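Local coordinates for protein dehydrogenase (Chromobacterium violaceum, PDB 3Q2I) that probably oxidises a UDP-linked N-acetylglucosaminuronic acid with NAD as cofactor, a step in making diacetamido-dideoxy-mannuronic acid, at residues A[27-32]-A[57-62]; A[36-41]-A[307-312]. One frame throughout, in Å; residues are numbered along the deposited sequence.

Both contacts involve the first beta-alpha-beta-alpha part of the nucleotide-binding domain. From the N terminus, strand 14-19 leads into helix 25-34, then strand 39-45 and helix 49-59. Contact 1 joins the two helices and closes a short loop around strand 39-45. Contact 2 starts inside that loop, at 36-41, and closes a very long one by reaching helix 304-315, late in the chain. The segments alternate along the chain, so the two loops cross. The centres of contacts 1 and 2 are about 12 Å apart. H28 ND1 and Y308 OH, 2.8 Å apart and probably hydrogen-bonded, join them directly, and F29 packs on L41.

Contact 1: A[27-32]-A[57-62]; sequences NHFGAL and ERTGAR
F29 meets both R58 and T59, and these two residues approach it differently. The apolar part is a CH-pi contact. T59 CG2 sits over one face of the F29 ring, 3.8 Å from its centroid and 11° off the ring normal. The T59 chi1 of 62° turns CG2 opposite the carbonyl carbon, on the side of the ring. L41 of strand 39-45 touches both side chains.

The second group of contacts is made by R58. Its chain is extended from CG to NE and runs past the ring to the backbone of helix 25-34. F29 CB lies over one face of the guanidinium, 3.5 Å from R58 CZ. The ring and guanidinium planes are 60° apart, so they do not stack. R58 NH1 comes within 3.3 Å of G30 N, but both are donors and do not bond. The charge is met by E33, which forms a salt bridge with R58 NE.

Polar contacts of T59 stay local. Its OG1 accepts from A61 N at 3.2 Å, making an ST turn, and also bonds to A55 O. G60, with positive phi, ends the helical run there.

The side chain of F29 is about 9 Å from the bound NADH. The contact joins helices 25-34 and 49-59, side by side over strand 39-45. Neighbouring helices of two successive beta-alpha-beta crossovers pack this way in a Rossmann fold.

Contact 2: A[36-41]-A[307-312]; sequences ADRAEL and YYDNVI
At the start of strand 39-45 of the Rossmann sheet, R38 and A39 meet D309 and I312 of helix 304-315. The polar part is a salt bridge between R38 and D309. Both terminal nitrogens of R38 grip one oxygen: R38 NH1 is 2.8 Å and R38 NH2 is 2.9 Å from D309 OD1. The oxygen lies near the guanidinium plane, at its edge. The carboxylate is turned 57° from that plane. NH1 meets OD1 on the anti side, while NH2 comes nearly along the C-O axis. Sharing one acceptor keeps both bonds bent, with N-H...O angles of 145° and 139°. The other oxygen, D309 OD2, forms a salt bridge with K313. D309 thus links two positive side chains.

I312 supplies the apolar part. Its CG2 lies over one face of the guanidinium, 3.4 Å from R38 NH2. It also touches the aliphatic chain, at 3.5 Å from R38 CD. The bend at chi3 of R38 lets CD and the guanidinium both lie against CG2. The other branch of I312 ends in CD1, which packs 3.9 Å from A39 CB. A39 also touches F16 of strand 14-19 and L32 of helix 25-34, so the contact runs on into that core.

Here a late helix lies against the Rossmann sheet. This is consistent with a Gfo/Idh/MocA-type oxidoreductase, in which a Rossmann domain is joined to an alpha/beta domain.

Contact 1: A[27-32]-A[57-62]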
ATOM      1  N   ASN A  27     -43.878  -1.932  20.197  1.00 26.88           N
ATOM      2  CA  ASN A  27     -43.268  -2.618  21.324  1.00 25.15           C
ATOM      3  C   ASN A  27     -42.954  -1.680  22.492  1.00 27.05           C
ATOM      4  O   ASN A  27     -42.881  -2.130  23.638  1.00 29.73           O
ATOM      5  CB  ASN A  27     -41.916  -3.257  20.947  1.00 29.47           C
ATOM      6  CG  ASN A  27     -42.054  -4.302  19.882  1.00 32.87           C
ATOM      7  OD1 ASN A  27     -41.693  -5.461  20.083  1.00 40.61           O
ATOM      8  ND2 ASN A  27     -42.524  -3.890  18.727  1.00 31.91           N
ATOM      9  N   HIS A  28     -42.672  -0.417  22.189  1.00 26.42           N
ATOM     10  CA  HIS A  28     -42.439   0.575  23.223  1.00 25.24           C
ATOM     11  C   HIS A  28     -43.776   0.936  23.879  1.00 27.77           C
ATOM     12  O   HIS A  28     -43.838   1.037  25.118  1.00 26.55           O
ATOM     13  CB  HIS A  28     -41.773   1.834  22.655  1.00 28.32           C
ATOM     14  CG  HIS A  28     -40.341   1.615  22.233  1.00 25.80           C
ATOM     15  ND1 HIS A  28     -39.263   2.044  22.987  1.00 27.51           N
ATOM     16  CD2 HIS A  28     -39.822   1.036  21.120  1.00 23.42           C
ATOM     17  CE1 HIS A  28     -38.136   1.714  22.366  1.00 23.98           C
ATOM     18  NE2 HIS A  28     -38.451   1.114  21.227  1.00 21.30           N
ATOM     19  N   PHE A  29     -44.818   1.120  23.061  1.00 25.18           N
ATOM     20  CA  PHE A  29     -46.166   1.342  23.670  1.00 28.90           C
ATOM     21  C   PHE A  29     -46.518   0.206  24.646  1.00 31.87           C
ATOM     22  O   PHE A  29     -46.908   0.445  25.806  1.00 29.08           O
ATOM     23  CB  PHE A  29     -47.259   1.508  22.600  1.00 28.91           C
ATOM     24  CG  PHE A  29     -47.056   2.664  21.630  1.00 30.12           C
ATOM     25  CD1 PHE A  29     -46.272   3.768  21.949  1.00 24.63           C
ATOM     26  CD2 PHE A  29     -47.625   2.611  20.357  1.00 27.13           C
ATOM     27  CE1 PHE A  29     -46.122   4.804  21.038  1.00 23.67           C
ATOM     28  CE2 PHE A  29     -47.485   3.640  19.436  1.00 28.24           C
ATOM     29  CZ  PHE A  29     -46.711   4.758  19.774  1.00 26.65           C
ATOM     30  N   GLY A  30     -46.406  -1.039  24.203  1.00 33.62           N
ATOM     31  CA  GLY A  30     -46.667  -2.194  25.057  1.00 32.33           C
ATOM     32  C   GLY A  30     -45.842  -2.149  26.327  1.00 36.25           C
ATOM     33  O   GLY A  30     -46.344  -2.393  27.435  1.00 35.30           O
ATOM     34  N   ALA A  31     -44.553  -1.846  26.184  1.00 32.94           N
ATOM     35  CA  ALA A  31     -43.665  -1.806  27.328  1.00 31.63           C
ATOM     36  C   ALA A  31     -44.110  -0.760  28.341  1.00 31.72           C
ATOM     37  O   ALA A  31     -44.054  -1.002  29.551  1.00 34.51           O
ATOM     38  CB  ALA A  31     -42.220  -1.524  26.870  1.00 30.01           C
ATOM     39  N   LEU A  32     -44.482   0.402  27.830  1.00 30.06           N
ATOM     40  CA  LEU A  32     -44.885   1.525  28.662  1.00 31.24           C
ATOM     41  C   LEU A  32     -46.231   1.233  29.331  1.00 34.49           C
ATOM     42  O   LEU A  32     -46.409   1.539  30.518  1.00 33.04           O
ATOM     43  CB  LEU A  32     -44.960   2.809  27.850  1.00 29.42           C
ATOM     44  CG  LEU A  32     -43.575   3.449  27.657  1.00 30.85           C
ATOM     45  CD1 LEU A  32     -43.614   4.316  26.413  1.00 31.75           C
ATOM     46  CD2 LEU A  32     -43.198   4.242  28.888  1.00 35.07           C
ATOM     47  N   GLU A  57     -54.460   7.803  19.421  1.00 32.45           N
ATOM     48  CA  GLU A  57     -55.668   7.112  19.822  1.00 33.56           C
ATOM     49  C   GLU A  57     -55.376   5.889  20.685  1.00 36.67           C
ATOM     50  O   GLU A  57     -56.035   5.669  21.701  1.00 37.29           O
ATOM     51  CB  GLU A  57     -56.548   6.882  18.589  1.00 35.00           C
ATOM     52  CG  GLU A  57     -56.772   8.225  17.874  1.00 38.98           C
ATOM     53  CD  GLU A  57     -57.543   8.139  16.561  1.00 55.38           C
ATOM     54  OE1 GLU A  57     -57.336   7.152  15.808  1.00 50.72           O
ATOM     55  OE2 GLU A  57     -58.327   9.088  16.273  1.00 55.05           O
ATOM     56  N   ARG A  58     -54.296   5.164  20.391  1.00 32.91           N
ATOM     57  CA  ARG A  58     -53.923   4.041  21.232  1.00 34.60           C
ATOM     58  C   ARG A  58     -53.432   4.450  22.634  1.00 35.69           C
ATOM     59  O   ARG A  58     -53.690   3.743  23.610  1.00 36.66           O
ATOM     60  CB  ARG A  58     -52.848   3.166  20.574  1.00 34.08           C
ATOM     61  CG  ARG A  58     -52.609   1.861  21.320  1.00 36.10           C
ATOM     62  CD  ARG A  58     -51.218   1.298  21.064  1.00 36.83           C
ATOM     63  NE  ARG A  58     -50.674   0.506  22.167  1.00 45.95           N
ATOM     64  CZ  ARG A  58     -49.996  -0.627  21.988  1.00 41.66           C
ATOM     65  NH1 ARG A  58     -49.512  -1.305  23.021  1.00 47.76           N
ATOM     66  NH2 ARG A  58     -49.844  -1.109  20.764  1.00 36.48           N
ATOM     67  N   THR A  59     -52.646   5.518  22.724  1.00 35.53           N
ATOM     68  CA  THR A  59     -51.828   5.742  23.927  1.00 32.58           C
ATOM     69  C   THR A  59     -52.401   6.875  24.771  1.00 34.23           C
ATOM     70  O   THR A  59     -52.076   6.974  25.952  1.00 34.73           O
ATOM     71  CB  THR A  59     -50.401   6.193  23.521  1.00 29.13           C
ATOM     72  OG1 THR A  59     -50.483   7.429  22.817  1.00 27.91           O
ATOM     73  CG2 THR A  59     -49.730   5.126  22.668  1.00 32.41           C
ATOM     74  N   GLY A  60     -53.211   7.735  24.158  1.00 33.35           N
ATOM     75  CA  GLY A  60     -53.770   8.903  24.846  1.00 35.28           C
ATOM     76  C   GLY A  60     -52.835  10.102  24.911  1.00 36.13           C
ATOM     77  O   GLY A  60     -53.207  11.182  25.377  1.00 34.28           O
ATOM     78  N   ALA A  61     -51.585   9.918  24.485  1.00 34.37           N
ATOM     79  CA  ALA A  61     -50.596  10.985  24.499  1.00 32.12           C
ATOM     80  C   ALA A  61     -51.015  12.122  23.586  1.00 28.56           C
ATOM     81  O   ALA A  61     -51.751  11.865  22.641  1.00 33.11           O
ATOM     82  CB  ALA A  61     -49.260  10.401  23.972  1.00 28.94           C
ATOM     83  N   ARG A  62     -50.520  13.342  23.813  1.00 27.45           N
ATOM     84  CA  ARG A  62     -50.669  14.401  22.829  1.00 28.37           C
ATOM     85  C   ARG A  62     -49.824  14.132  21.595  1.00 30.92           C
ATOM     86  O   ARG A  62     -48.703  13.612  21.726  1.00 30.25           O
ATOM     87  CB  ARG A  62     -50.226  15.762  23.345  1.00 28.22           C
ATOM     88  CG  ARG A  62     -50.841  16.191  24.675  1.00 35.95           C
ATOM     89  CD  ARG A  62     -49.991  17.293  25.293  1.00 47.76           C
ATOM     90  NE  ARG A  62     -50.790  18.208  26.097  1.00 58.77           N
ATOM     91  CZ  ARG A  62     -50.660  18.364  27.412  1.00 61.77           C
ATOM     92  NH1 ARG A  62     -49.751  17.656  28.075  1.00 59.92           N
ATOM     93  NH2 ARG A  62     -51.445  19.229  28.050  1.00 57.21           N
TER

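Contact 2: A[36-41]-A[307-312]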
ATOM      1  N   ALA A  36     -47.123   1.057  33.534  1.00 30.94           N
ATOM      2  CA  ALA A  36     -47.970   2.249  33.693  1.00 34.73           C
ATOM      3  C   ALA A  36     -48.011   2.873  35.107  1.00 34.13           C
ATOM      4  O   ALA A  36     -48.365   4.039  35.250  1.00 37.62           O
ATOM      5  CB  ALA A  36     -49.405   1.977  33.211  1.00 34.38           C
ATOM      6  N   ASP A  37     -47.660   2.131  36.146  1.00 35.30           N
ATOM      7  CA  ASP A  37     -47.627   2.711  37.488  1.00 38.03           C
ATOM      8  C   ASP A  37     -46.391   3.564  37.762  1.00 39.10           C
ATOM      9  O   ASP A  37     -46.428   4.422  38.643  1.00 36.91           O
ATOM     10  CB  ASP A  37     -47.714   1.621  38.563  1.00 40.28           C
ATOM     11  CG  ASP A  37     -49.120   1.027  38.693  1.00 45.93           C
ATOM     12  OD1 ASP A  37     -50.116   1.671  38.283  1.00 48.74           O
ATOM     13  OD2 ASP A  37     -49.228  -0.108  39.207  1.00 54.27           O
ATOM     14  N   ARG A  38     -45.307   3.344  37.008  1.00 37.35           N
ATOM     15  CA  ARG A  38     -44.026   4.024  37.216  1.00 37.97           C
ATOM     16  C   ARG A  38     -43.769   5.041  36.106  1.00 34.82           C
ATOM     17  O   ARG A  38     -42.924   5.936  36.219  1.00 33.57           O
ATOM     18  CB  ARG A  38     -42.863   3.027  37.276  1.00 39.03           C
ATOM     19  CG  ARG A  38     -42.589   2.384  38.631  1.00 44.95           C
ATOM     20  CD  ARG A  38     -41.246   1.661  38.667  1.00 46.21           C
ATOM     21  NE  ARG A  38     -41.256   0.505  37.778  1.00 41.93           N
ATOM     22  CZ  ARG A  38     -40.197  -0.201  37.389  1.00 39.27           C
ATOM     23  NH1 ARG A  38     -40.402  -1.227  36.579  1.00 41.35           N
ATOM     24  NH2 ARG A  38     -38.958   0.076  37.800  1.00 30.42           N
ATOM     25  N   ALA A  39     -44.495   4.899  35.001  1.00 34.33           N
ATOM     26  CA  ALA A  39     -44.154   5.618  33.780  1.00 34.58           C
ATOM     27  C   ALA A  39     -45.399   5.989  32.990  1.00 34.65           C
ATOM     28  O   ALA A  39     -46.357   5.211  32.918  1.00 36.89           O
ATOM     29  CB  ALA A  39     -43.260   4.731  32.894  1.00 33.50           C
ATOM     30  N   GLU A  40     -45.349   7.135  32.322  1.00 32.43           N
ATOM     31  CA  GLU A  40     -46.361   7.460  31.336  1.00 33.85           C
ATOM     32  C   GLU A  40     -45.799   8.077  30.058  1.00 33.14           C
ATOM     33  O   GLU A  40     -44.791   8.793  30.077  1.00 31.37           O
ATOM     34  CB  GLU A  40     -47.382   8.429  31.929  1.00 32.89           C
ATOM     35  CG  GLU A  40     -46.796   9.796  32.250  1.00 37.54           C
ATOM     36  CD  GLU A  40     -47.645  10.572  33.246  1.00 49.34           C
ATOM     37  OE1 GLU A  40     -47.069  11.376  34.017  1.00 41.51           O
ATOM     38  OE2 GLU A  40     -48.882  10.374  33.235  1.00 47.90           O
ATOM     39  N   LEU A  41     -46.497   7.807  28.960  1.00 30.57           N
ATOM     40  CA  LEU A  41     -46.172   8.381  27.664  1.00 30.69           C
ATOM     41  C   LEU A  41     -47.089   9.573  27.425  1.00 30.53           C
ATOM     42  O   LEU A  41     -48.297   9.400  27.249  1.00 34.97           O
ATOM     43  CB  LEU A  41     -46.338   7.310  26.576  1.00 27.53           C
ATOM     44  CG  LEU A  41     -46.060   7.777  25.148  1.00 27.85           C
ATOM     45  CD1 LEU A  41     -44.565   8.057  24.947  1.00 25.03           C
ATOM     46  CD2 LEU A  41     -46.469   6.577  24.297  1.00 27.44           C
ATOM     47  N   TYR A 307     -36.132  -3.918  29.291  1.00 29.75           N
ATOM     48  CA  TYR A 307     -35.276  -2.785  29.005  1.00 27.75           C
ATOM     49  C   TYR A 307     -35.818  -1.557  29.703  1.00 28.62           C
ATOM     50  O   TYR A 307     -35.090  -0.756  30.312  1.00 28.72           O
ATOM     51  CB  TYR A 307     -35.214  -2.508  27.479  1.00 27.87           C
ATOM     52  CG  TYR A 307     -34.192  -1.452  27.166  1.00 26.88           C
ATOM     53  CD1 TYR A 307     -34.555  -0.120  26.951  1.00 23.76           C
ATOM     54  CD2 TYR A 307     -32.851  -1.796  27.173  1.00 24.10           C
ATOM     55  CE1 TYR A 307     -33.590   0.849  26.726  1.00 28.79           C
ATOM     56  CE2 TYR A 307     -31.885  -0.822  26.950  1.00 24.74           C
ATOM     57  CZ  TYR A 307     -32.262   0.479  26.727  1.00 29.96           C
ATOM     58  OH  TYR A 307     -31.250   1.411  26.556  1.00 33.22           O
ATOM     59  N   TYR A 308     -37.129  -1.371  29.609  1.00 25.28           N
ATOM     60  CA  TYR A 308     -37.714  -0.216  30.243  1.00 26.33           C
ATOM     61  C   TYR A 308     -37.567  -0.221  31.786  1.00 25.71           C
ATOM     62  O   TYR A 308     -37.393   0.840  32.367  1.00 26.97           O
ATOM     63  CB  TYR A 308     -39.183  -0.124  29.831  1.00 27.29           C
ATOM     64  CG  TYR A 308     -39.379   0.795  28.668  1.00 24.93           C
ATOM     65  CD1 TYR A 308     -39.610   2.144  28.845  1.00 26.35           C
ATOM     66  CD2 TYR A 308     -39.210   0.323  27.365  1.00 27.36           C
ATOM     67  CE1 TYR A 308     -39.762   3.003  27.781  1.00 24.01           C
ATOM     68  CE2 TYR A 308     -39.404   1.161  26.311  1.00 25.69           C
ATOM     69  CZ  TYR A 308     -39.615   2.503  26.489  1.00 24.00           C
ATOM     70  OH  TYR A 308     -39.807   3.294  25.386  1.00 26.55           O
ATOM     71  N   ASP A 309     -37.529  -1.381  32.428  1.00 28.07           N
ATOM     72  CA  ASP A 309     -37.355  -1.426  33.892  1.00 27.23           C
ATOM     73  C   ASP A 309     -35.985  -0.802  34.239  1.00 30.24           C
ATOM     74  O   ASP A 309     -35.889   0.010  35.155  1.00 26.81           O
ATOM     75  CB  ASP A 309     -37.403  -2.878  34.367  1.00 28.81           C
ATOM     76  CG  ASP A 309     -37.166  -3.032  35.870  1.00 31.82           C
ATOM     77  OD1 ASP A 309     -37.847  -2.322  36.630  1.00 35.97           O
ATOM     78  OD2 ASP A 309     -36.298  -3.825  36.298  1.00 32.20           O
ATOM     79  N   ASN A 310     -34.909  -1.139  33.511  1.00 26.99           N
ATOM     80  CA  ASN A 310     -33.634  -0.475  33.797  1.00 26.44           C
ATOM     81  C   ASN A 310     -33.634   1.042  33.575  1.00 25.30           C
ATOM     82  O   ASN A 310     -32.979   1.782  34.330  1.00 25.76           O
ATOM     83  CB  ASN A 310     -32.467  -1.167  33.057  1.00 29.47           C
ATOM     84  CG  ASN A 310     -31.184  -0.338  33.080  1.00 29.20           C
ATOM     85  OD1 ASN A 310     -30.784   0.198  32.054  1.00 30.53           O
ATOM     86  ND2 ASN A 310     -30.528  -0.243  34.242  1.00 27.56           N
ATOM     87  N   VAL A 311     -34.325   1.519  32.540  1.00 24.64           N
ATOM     88  CA  VAL A 311     -34.356   2.932  32.229  1.00 23.02           C
ATOM     89  C   VAL A 311     -35.116   3.661  33.347  1.00 23.14           C
ATOM     90  O   VAL A 311     -34.674   4.708  33.814  1.00 24.20           O
ATOM     91  CB  VAL A 311     -35.027   3.189  30.886  1.00 24.38           C
ATOM     92  CG1 VAL A 311     -35.260   4.661  30.610  1.00 23.36           C
ATOM     93  CG2 VAL A 311     -34.192   2.542  29.731  1.00 24.19           C
ATOM     94  N   ILE A 312     -36.237   3.064  33.751  1.00 24.21           N
ATOM     95  CA  ILE A 312     -37.009   3.600  34.889  1.00 25.91           C
ATOM     96  C   ILE A 312     -36.204   3.615  36.166  1.00 23.91           C
ATOM     97  O   ILE A 312     -36.102   4.671  36.777  1.00 26.98           O
ATOM     98  CB  ILE A 312     -38.348   2.838  35.040  1.00 24.45           C
ATOM     99  CG1 ILE A 312     -39.270   3.251  33.886  1.00 26.06           C
ATOM    100  CG2 ILE A 312     -39.071   3.210  36.388  1.00 25.17           C
ATOM    101  CD1 ILE A 312     -40.336   2.197  33.612  1.00 30.13           C
TER